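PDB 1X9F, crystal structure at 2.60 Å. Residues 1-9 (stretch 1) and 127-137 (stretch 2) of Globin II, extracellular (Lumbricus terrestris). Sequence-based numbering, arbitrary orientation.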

# COMPACT_ATOMS: atom_id res chain seq x y z
N LYS B 1 -10.30 11.14 -52.98
CA LYS B 1 -11.31 11.61 -51.99
C LYS B 1 -10.67 12.38 -50.83
O LYS B 1 -11.33 13.17 -50.15
CB LYS B 1 -12.15 10.44 -51.46
CG LYS B 1 -12.99 9.69 -52.50
CD LYS B 1 -13.85 8.60 -51.85
CE LYS B 1 -14.40 7.60 -52.87
NZ LYS B 1 -15.36 8.28 -53.88
N LYS B 2 -9.38 12.13 -50.62
CA LYS B 2 -8.60 12.73 -49.54
C LYS B 2 -7.14 12.35 -49.80
O LYS B 2 -6.86 11.26 -50.30
CB LYS B 2 -9.06 12.17 -48.19
CG LYS B 2 -8.47 12.85 -46.97
CD LYS B 2 -8.97 12.19 -45.69
CE LYS B 2 -10.27 12.83 -45.19
NZ LYS B 2 -10.77 12.09 -43.97
N GLN B 3 -6.21 13.26 -49.50
CA GLN B 3 -4.80 12.99 -49.74
C GLN B 3 -4.11 12.62 -48.44
O GLN B 3 -4.55 13.03 -47.37
CB GLN B 3 -4.12 14.22 -50.33
CG GLN B 3 -4.47 14.49 -51.78
CD GLN B 3 -3.61 15.57 -52.38
OE1 GLN B 3 -3.81 16.76 -52.12
NE2 GLN B 3 -2.63 15.17 -53.19
N CYS B 4 -3.02 11.86 -48.54
CA CYS B 4 -2.24 11.48 -47.37
C CYS B 4 -1.45 12.68 -46.86
O CYS B 4 -0.24 12.76 -47.05
CB CYS B 4 -1.32 10.29 -47.63
SG CYS B 4 -0.62 9.60 -46.11
N GLY B 5 -2.15 13.60 -46.22
CA GLY B 5 -1.52 14.77 -45.63
C GLY B 5 -1.08 14.53 -44.20
O GLY B 5 -1.13 13.40 -43.69
N VAL B 6 -0.66 15.61 -43.56
CA VAL B 6 -0.14 15.59 -42.20
C VAL B 6 -1.12 14.91 -41.24
O VAL B 6 -0.75 13.99 -40.52
CB VAL B 6 0.21 17.02 -41.71
CG1 VAL B 6 0.52 17.04 -40.22
CG2 VAL B 6 1.38 17.60 -42.52
N LEU B 7 -2.38 15.36 -41.27
CA LEU B 7 -3.38 14.90 -40.31
C LEU B 7 -3.81 13.45 -40.53
O LEU B 7 -3.94 12.68 -39.57
CB LEU B 7 -4.60 15.83 -40.33
CG LEU B 7 -4.67 17.02 -39.35
CD1 LEU B 7 -3.30 17.52 -38.87
CD2 LEU B 7 -5.49 18.18 -39.95
N GLU B 8 -4.02 13.08 -41.79
CA GLU B 8 -4.35 11.69 -42.16
C GLU B 8 -3.20 10.73 -41.84
O GLU B 8 -3.44 9.61 -41.40
CB GLU B 8 -4.79 11.57 -43.63
CG GLU B 8 -4.38 12.72 -44.54
CD GLU B 8 -5.23 13.98 -44.37
OE1 GLU B 8 -6.47 13.91 -44.56
OE2 GLU B 8 -4.66 15.04 -44.05
N GLY B 9 -1.97 11.19 -42.04
CA GLY B 9 -0.79 10.41 -41.69
C GLY B 9 -0.70 10.22 -40.19
O GLY B 9 -0.38 9.13 -39.71
N ARG B 127 -11.51 5.36 -42.93
CA ARG B 127 -11.29 4.65 -44.18
C ARG B 127 -10.67 5.54 -45.26
O ARG B 127 -9.77 5.11 -45.99
CB ARG B 127 -12.63 4.10 -44.67
CG ARG B 127 -12.54 3.32 -45.94
CD ARG B 127 -13.81 2.59 -46.32
NE ARG B 127 -13.48 1.50 -47.22
CZ ARG B 127 -13.24 1.64 -48.52
NH1 ARG B 127 -13.31 2.83 -49.11
NH2 ARG B 127 -12.93 0.57 -49.25
N GLU B 128 -11.15 6.78 -45.34
CA GLU B 128 -10.65 7.71 -46.34
C GLU B 128 -9.19 8.08 -46.09
O GLU B 128 -8.42 8.23 -47.05
CB GLU B 128 -11.51 8.97 -46.39
CG GLU B 128 -12.78 8.82 -47.22
CD GLU B 128 -13.47 10.14 -47.48
OE1 GLU B 128 -13.84 10.82 -46.50
OE2 GLU B 128 -13.65 10.49 -48.66
N ALA B 129 -8.81 8.22 -44.82
CA ALA B 129 -7.44 8.53 -44.44
C ALA B 129 -6.52 7.34 -44.70
O ALA B 129 -5.40 7.51 -45.20
CB ALA B 129 -7.37 8.97 -42.98
N TRP B 130 -6.99 6.14 -44.37
CA TRP B 130 -6.24 4.92 -44.65
C TRP B 130 -6.07 4.70 -46.15
O TRP B 130 -4.96 4.47 -46.63
CB TRP B 130 -6.90 3.69 -44.02
CG TRP B 130 -6.52 3.48 -42.60
CD1 TRP B 130 -7.08 4.06 -41.51
CD2 TRP B 130 -5.49 2.60 -42.11
NE1 TRP B 130 -6.47 3.61 -40.36
CE2 TRP B 130 -5.49 2.71 -40.70
CE3 TRP B 130 -4.58 1.73 -42.72
CZ2 TRP B 130 -4.61 1.99 -39.89
CZ3 TRP B 130 -3.70 1.01 -41.91
CH2 TRP B 130 -3.73 1.15 -40.51
N ASP B 131 -7.17 4.78 -46.89
CA ASP B 131 -7.15 4.58 -48.33
C ASP B 131 -6.10 5.47 -48.99
O ASP B 131 -5.30 5.02 -49.82
CB ASP B 131 -8.53 4.85 -48.92
CG ASP B 131 -8.61 4.53 -50.39
OD1 ASP B 131 -8.40 3.36 -50.76
OD2 ASP B 131 -8.87 5.39 -51.25
N ALA B 132 -6.09 6.74 -48.60
CA ALA B 132 -5.18 7.73 -49.16
C ALA B 132 -3.73 7.41 -48.83
O ALA B 132 -2.85 7.52 -49.69
CB ALA B 132 -5.55 9.11 -48.64
N CYS B 133 -3.47 7.02 -47.58
CA CYS B 133 -2.12 6.76 -47.12
C CYS B 133 -1.56 5.42 -47.60
O CYS B 133 -0.37 5.32 -47.87
CB CYS B 133 -2.04 6.89 -45.59
SG CYS B 133 -2.06 8.62 -45.05
N ILE B 134 -2.41 4.40 -47.73
CA ILE B 134 -1.96 3.13 -48.32
C ILE B 134 -1.62 3.32 -49.81
O ILE B 134 -0.63 2.77 -50.30
CB ILE B 134 -2.99 1.98 -48.11
CG1 ILE B 134 -3.23 1.71 -46.61
CG2 ILE B 134 -2.51 0.69 -48.79
CD1 ILE B 134 -1.97 1.42 -45.79
N ASP B 135 -2.44 4.11 -50.51
CA ASP B 135 -2.17 4.48 -51.90
C ASP B 135 -0.81 5.11 -52.04
O ASP B 135 -0.00 4.69 -52.88
CB ASP B 135 -3.21 5.47 -52.41
CG ASP B 135 -4.21 4.83 -53.34
OD1 ASP B 135 -4.29 3.58 -53.38
OD2 ASP B 135 -4.97 5.50 -54.08
N HIS B 136 -0.57 6.13 -51.22
CA HIS B 136 0.70 6.83 -51.22
C HIS B 136 1.87 5.87 -51.04
O HIS B 136 2.91 6.03 -51.67
CB HIS B 136 0.75 7.89 -50.13
CG HIS B 136 2.01 8.68 -50.14
ND1 HIS B 136 2.48 9.29 -51.28
CD2 HIS B 136 2.92 8.95 -49.17
CE1 HIS B 136 3.62 9.91 -51.02
NE2 HIS B 136 3.90 9.72 -49.74
N ILE B 137 1.68 4.88 -50.18
CA ILE B 137 2.74 3.93 -49.89
C ILE B 137 2.96 2.98 -51.07
O ILE B 137 4.10 2.72 -51.47
CB ILE B 137 2.45 3.18 -48.56
CG1 ILE B 137 2.71 4.11 -47.37
CG2 ILE B 137 3.29 1.91 -48.45
CD1 ILE B 137 2.01 3.70 -46.08

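Stretch 2 is helical from Arg127 to Ile137, and the helix continues later in the chain. Its backbone carries regular i to i+4 hydrogen bonds, such as Cys133 N to Ala129 O at 3.1 Å. Stretch 1 begins as a loop, extended at Lys2 and Gln3, and enters its helix at Val6, with Gly5 at the N-cap position. The first turn of that helix is closed by Gly9 N to Gly5 O at 2.9 Å. The two backbones come near each other at two places. The CA atoms of Cys4 and Cys133 are 4.7 Å apart, and those of Glu8 and Ala129 are 5.0 Å apart. No hydrogen bond crosses between the stretches. One covalent bond and packing hold them together, burying 481 Å² in all.

Arg127 opens stretch 2 and makes no contact with stretch 1. Glu128 is the first residue to meet it. Its side chain points toward the N-terminal segment, and Glu128 OE2 lies 3.2 Å from Lys1 CB. This sets an oxygen against an aliphatic carbon and is not a charge pairing. Lys1 is poorly ordered, and the end of its side chain leads away. Lys2 also reaches Glu128, with NZ 4.0 Å from Glu128 CB. The opposite charges are near each other, but Lys2 NZ to Glu128 OE1 is 4.2 Å, too far for a salt bridge. Any attraction here is a longer-range one.

Ala129 is buried. Its methyl group packs against Glu8, with Glu8 CB to Ala129 CB at 3.7 Å. The Glu8 carboxylate end leads away, so this contact is made by carbon. The aliphatic part of Lys2 passes nearby, with CD 4.1 Å from Ala129 N.

Trp130 points away from stretch 1, and Asp131 makes no contact with it. Ala132 points toward it. The methyl group faces the extended backbone, with Ala132 CB 3.0 Å from Lys2 O and 3.7 Å from Cys4 N. These are contacts of a methyl with main chain, and the first is tight.

Cys133 provides the covalent link. Its SG is 2.0 Å from Cys4 SG, a disulfide with a chi3 of 91°, near the value favoured for such bonds. Cys4 has a t rotamer and Cys133 an m rotamer. The bond ties the loop before the helix of stretch 1 to the helix of stretch 2. Cys133 SG also packs near the helix of stretch 1, 4.0 Å from Gly9 N.

Ile134 points away, and Asp135 makes no contact. His136 ends the contact, with His136 CB 4.0 Å from Cys4 CB, a carbon-to-carbon van der Waals contact beside the disulfide. Ile137 is out of reach.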